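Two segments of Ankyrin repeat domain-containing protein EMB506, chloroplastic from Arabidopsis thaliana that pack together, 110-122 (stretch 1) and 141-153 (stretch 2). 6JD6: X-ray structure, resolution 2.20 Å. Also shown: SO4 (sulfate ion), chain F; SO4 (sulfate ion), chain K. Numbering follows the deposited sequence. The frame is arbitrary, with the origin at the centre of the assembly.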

# COMPACT_ATOMS: atom_id res chain seq x y z
N THR A 110 14.25 6.20 -6.17
CA THR A 110 13.99 5.80 -7.55
C THR A 110 12.51 5.86 -7.86
O THR A 110 11.70 6.30 -7.04
CB THR A 110 14.46 4.37 -7.88
OG1 THR A 110 13.80 3.43 -7.02
CG2 THR A 110 15.93 4.25 -7.73
N LYS A 111 12.18 5.41 -9.07
CA LYS A 111 10.81 5.36 -9.56
C LYS A 111 9.89 4.65 -8.58
O LYS A 111 8.92 5.23 -8.09
CB LYS A 111 10.79 4.63 -10.91
CG LYS A 111 11.06 5.51 -12.12
CD LYS A 111 12.40 6.23 -12.08
CE LYS A 111 12.57 7.14 -13.29
NZ LYS A 111 13.80 7.98 -13.21
N SER A 112 10.21 3.39 -8.30
CA SER A 112 9.41 2.54 -7.44
C SER A 112 9.51 2.88 -5.96
O SER A 112 8.54 2.71 -5.21
CB SER A 112 9.83 1.08 -7.63
OG SER A 112 9.74 0.68 -8.99
N TRP A 113 10.68 3.36 -5.53
CA TRP A 113 10.96 3.49 -4.10
C TRP A 113 11.26 4.92 -3.67
O TRP A 113 12.41 5.36 -3.70
CB TRP A 113 12.09 2.54 -3.69
CG TRP A 113 11.95 1.22 -4.36
CD1 TRP A 113 12.78 0.68 -5.31
CD2 TRP A 113 10.87 0.29 -4.20
NE1 TRP A 113 12.29 -0.53 -5.72
CE2 TRP A 113 11.12 -0.79 -5.06
CE3 TRP A 113 9.71 0.28 -3.41
CZ2 TRP A 113 10.26 -1.89 -5.15
CZ3 TRP A 113 8.86 -0.81 -3.49
CH2 TRP A 113 9.14 -1.88 -4.36
N LYS A 114 10.21 5.64 -3.29
CA LYS A 114 10.33 6.98 -2.74
C LYS A 114 10.52 6.87 -1.23
O LYS A 114 9.74 6.19 -0.56
CB LYS A 114 9.07 7.78 -3.06
CG LYS A 114 9.06 8.41 -4.45
CD LYS A 114 9.35 9.91 -4.35
CE LYS A 114 9.43 10.56 -5.71
NZ LYS A 114 10.53 9.98 -6.52
N PRO A 115 11.55 7.55 -0.70
CA PRO A 115 11.93 7.45 0.72
C PRO A 115 10.77 7.72 1.67
O PRO A 115 10.56 6.93 2.59
CB PRO A 115 13.01 8.52 0.87
CG PRO A 115 13.58 8.68 -0.49
CD PRO A 115 12.45 8.44 -1.45
N LEU A 116 10.03 8.81 1.46
CA LEU A 116 8.89 9.13 2.32
C LEU A 116 7.85 8.01 2.31
O LEU A 116 7.28 7.68 3.35
CB LEU A 116 8.24 10.44 1.90
CG LEU A 116 8.70 11.72 2.59
CD1 LEU A 116 7.75 12.87 2.24
CD2 LEU A 116 8.81 11.54 4.10
N GLN A 117 7.60 7.45 1.13
CA GLN A 117 6.64 6.36 1.00
C GLN A 117 7.12 5.12 1.74
O GLN A 117 6.37 4.52 2.52
CB GLN A 117 6.41 6.03 -0.48
CG GLN A 117 5.69 7.11 -1.27
CD GLN A 117 5.27 6.62 -2.65
OE1 GLN A 117 5.28 5.42 -2.93
NE2 GLN A 117 4.89 7.55 -3.53
N THR A 118 8.38 4.74 1.51
CA THR A 118 8.95 3.56 2.15
C THR A 118 9.00 3.72 3.66
O THR A 118 8.64 2.80 4.40
CB THR A 118 10.37 3.27 1.60
OG1 THR A 118 10.29 2.95 0.20
CG2 THR A 118 11.00 2.10 2.34
N LEU A 119 9.44 4.89 4.12
CA LEU A 119 9.51 5.15 5.55
C LEU A 119 8.11 5.13 6.18
O LEU A 119 7.93 4.65 7.30
CB LEU A 119 10.21 6.48 5.83
CG LEU A 119 11.70 6.54 5.48
CD1 LEU A 119 12.24 7.96 5.63
CD2 LEU A 119 12.51 5.56 6.34
N ALA A 120 7.13 5.64 5.44
CA ALA A 120 5.74 5.59 5.90
C ALA A 120 5.26 4.15 6.07
O ALA A 120 4.69 3.80 7.10
CB ALA A 120 4.84 6.34 4.92
N LEU A 121 5.50 3.31 5.07
CA LEU A 121 5.04 1.93 5.12
C LEU A 121 5.82 1.10 6.14
O LEU A 121 5.33 0.07 6.61
CB LEU A 121 5.10 1.29 3.73
CG LEU A 121 4.12 1.85 2.68
CD1 LEU A 121 4.36 1.21 1.32
CD2 LEU A 121 2.66 1.68 3.10
N SER A 122 7.03 1.54 6.49
CA SER A 122 7.83 0.85 7.50
C SER A 122 7.73 1.53 8.86
O SER A 122 8.51 1.23 9.77
CB SER A 122 9.29 0.74 7.07
OG SER A 122 9.44 -0.19 6.01
S SO4 F . 16.31 7.46 -11.16
O1 SO4 F . 16.24 6.15 -10.52
O2 SO4 F . 15.15 8.25 -10.73
O3 SO4 F . 17.54 8.13 -10.76
O4 SO4 F . 16.29 7.31 -12.61
S SO4 K . -2.47 1.68 -6.84
O1 SO4 K . -3.83 1.46 -6.38
O2 SO4 K . -2.18 3.12 -6.85
O3 SO4 K . -1.53 1.02 -5.94
O4 SO4 K . -2.32 1.15 -8.19
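Stretch 2 141-153: VDKDNQTALHKAI

Stretch 2 opens as a loop, makes a tight turn and then enters a helix that runs beside the helix of stretch 1 in nearly the same direction. The axes of helix 148-153 and helix 115-121 approach to 8.7 Å and cross at -30°; Ala148 and Ala152 meet Leu116 and Ala120 across the gap.

Val141 begins the stretch in an extended conformation, its CB directed away from stretch 1; its contribution is backbone, with the carbonyl O 3.6 Å from Lys114 CE. Asp142 follows with its CB toward stretch 1, packing at 4.0 Å from Lys114 CG to Asp142 CB. A short carboxylate serves well here because its two oxygens do different work. Asp142 OD1 accepts from Asp144 N at 2.8 Å, bracing the type I turn from Asp142 to Asn145. Asp142 OD1 also accepts from Gln146 N at 3.0 Å. Asp142 OD2, meanwhile, accepts a nearly straight hydrogen bond from Gln117 NE2 at 2.6 Å.

Lys143, within the turn, lies over the loop of stretch 1: its CD is 4.2 Å from Lys111 CB, and its NZ is 3.8 Å from Lys111 O. Water 2 bridges the backbones, donating to Lys111 O (2.4 Å) and accepting from Lys143 N (3.1 Å). Asp144 and Asn145 do not touch stretch 1; Asn145 adopts positive phi, a conformation asparagine tolerates better than most residues. Gln146 returns the chain to an extended form, and water 4 links its O (2.9 Å) to Gln117 NE2 (2.8 Å).

Thr147 is the N-cap. Its CB points away from stretch 1, and its OG1 accepts weak bonds from Leu149 N (3.2 Å) and His150 N (3.5 Å), offering an acceptor to amides that have no preceding helical turn to supply carbonyls.

Ala148 marks the closest backbone register, its CA 4.7 Å from Gln117 CA. Its methyl CB meets Leu116 CB at 3.9 Å, and its CA lies 4.2 Å from Gln117 CG. Leu149 turns away from the contact, and His150, which does not touch stretch 1, uses ND1 to accept from Thr147 N at 3.0 Å.

Lys151 combines reach with charge. Its CD packs 4.2 Å from Leu121 CD1, and its NZ donates to Gln117 OE1 at 2.9 Å. The Gln117 amide thus ties the turn to the helix of stretch 2, donating a hydrogen bond from NE2 to Asp142 OD2 and accepting one at OE1 from Lys151 NZ.

Ala152 restores the small spacing one helical turn after Ala148, its CB 4.3 Å from Ala120 CB. Ile153 directs its CB away from stretch 1, and the helix continues beyond it.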

# COMPACT_ATOMS: atom_id res chain seq x y z
N VAL A 141 5.37 14.19 -4.99
CA VAL A 141 4.66 13.14 -5.71
C VAL A 141 5.58 12.20 -6.48
O VAL A 141 6.69 12.58 -6.87
CB VAL A 141 3.62 13.73 -6.70
CG1 VAL A 141 2.51 14.44 -5.94
CG2 VAL A 141 4.30 14.67 -7.68
N ASP A 142 5.13 10.97 -6.71
CA ASP A 142 5.90 10.01 -7.50
C ASP A 142 5.44 9.96 -8.95
O ASP A 142 4.79 10.88 -9.45
CB ASP A 142 5.92 8.61 -6.86
CG ASP A 142 4.53 7.97 -6.78
OD1 ASP A 142 3.60 8.42 -7.48
OD2 ASP A 142 4.39 6.98 -6.03
N LYS A 143 5.78 8.87 -9.63
CA LYS A 143 5.46 8.70 -11.05
C LYS A 143 3.95 8.57 -11.29
O LYS A 143 3.48 8.78 -12.41
CB LYS A 143 6.16 7.45 -11.58
CG LYS A 143 5.76 6.19 -10.84
CD LYS A 143 6.58 4.99 -11.29
CE LYS A 143 5.91 3.69 -10.89
NZ LYS A 143 5.69 3.62 -9.43
N ASP A 144 3.21 8.22 -10.24
CA ASP A 144 1.76 8.08 -10.33
C ASP A 144 1.05 9.22 -9.60
O ASP A 144 -0.11 9.09 -9.21
CB ASP A 144 1.32 6.74 -9.74
CG ASP A 144 1.79 5.56 -10.57
OD1 ASP A 144 1.86 5.70 -11.81
OD2 ASP A 144 2.09 4.49 -9.99
N ASN A 145 1.77 10.32 -9.42
CA ASN A 145 1.27 11.50 -8.72
C ASN A 145 0.73 11.20 -7.32
O ASN A 145 -0.18 11.87 -6.83
CB ASN A 145 0.21 12.22 -9.56
CG ASN A 145 0.70 12.55 -10.95
OD1 ASN A 145 -0.02 12.39 -11.93
ND2 ASN A 145 1.94 13.00 -11.05
N GLN A 146 1.31 10.19 -6.67
CA GLN A 146 0.93 9.85 -5.30
C GLN A 146 1.91 10.45 -4.30
O GLN A 146 3.12 10.48 -4.54
CB GLN A 146 0.88 8.34 -5.11
CG GLN A 146 -0.24 7.64 -5.87
CD GLN A 146 -0.36 6.17 -5.52
OE1 GLN A 146 0.61 5.54 -5.11
NE2 GLN A 146 -1.56 5.62 -5.67
N THR A 147 1.38 10.92 -3.18
CA THR A 147 2.22 11.43 -2.10
C THR A 147 2.39 10.35 -1.05
O THR A 147 1.80 9.27 -1.16
CB THR A 147 1.59 12.66 -1.43
OG1 THR A 147 0.41 12.27 -0.72
CG2 THR A 147 1.23 13.72 -2.47
N ALA A 148 3.18 10.64 -0.03
CA ALA A 148 3.36 9.73 1.09
C ALA A 148 2.03 9.45 1.79
O ALA A 148 1.82 8.35 2.30
CB ALA A 148 4.36 10.30 2.08
N LEU A 149 1.14 10.43 1.81
CA LEU A 149 -0.18 10.25 2.41
C LEU A 149 -0.99 9.18 1.67
O LEU A 149 -1.56 8.29 2.30
CB LEU A 149 -0.96 11.58 2.45
CG LEU A 149 -2.36 11.51 3.06
CD1 LEU A 149 -2.30 11.07 4.52
CD2 LEU A 149 -3.08 12.86 2.94
N HIS A 150 -1.05 9.29 0.34
CA HIS A 150 -1.71 8.27 -0.48
C HIS A 150 -1.20 6.88 -0.13
O HIS A 150 -1.99 5.97 0.12
CB HIS A 150 -1.44 8.51 -1.97
CG HIS A 150 -2.23 9.63 -2.58
ND1 HIS A 150 -1.65 10.80 -3.01
CD2 HIS A 150 -3.55 9.74 -2.86
CE1 HIS A 150 -2.58 11.59 -3.52
NE2 HIS A 150 -3.74 10.97 -3.44
N LYS A 151 0.12 6.73 -0.11
CA LYS A 151 0.74 5.43 0.13
C LYS A 151 0.49 4.92 1.54
O LYS A 151 0.24 3.73 1.74
CB LYS A 151 2.24 5.49 -0.14
CG LYS A 151 2.61 4.89 -1.46
CD LYS A 151 2.16 3.44 -1.55
CE LYS A 151 2.13 3.00 -2.99
NZ LYS A 151 3.44 3.27 -3.64
N ALA A 152 0.59 5.82 2.51
CA ALA A 152 0.35 5.46 3.90
C ALA A 152 -1.07 4.94 4.10
O ALA A 152 -1.32 4.06 4.93
CB ALA A 152 0.59 6.66 4.80
N ILE A 153 -2.00 5.48 3.32
CA ILE A 153 -3.39 5.06 3.39
C ILE A 153 -3.58 3.72 2.69
O ILE A 153 -4.24 2.83 3.21
CB ILE A 153 -4.33 6.13 2.80
CG1 ILE A 153 -4.31 7.37 3.70
CG2 ILE A 153 -5.74 5.60 2.66
CD1 ILE A 153 -5.09 8.54 3.14
O HOH W 1 6.85 5.16 -6.51
O HOH W 2 8.43 7.52 -8.73
O HOH W 3 5.30 3.12 -6.04
O HOH W 4 5.59 10.17 -3.02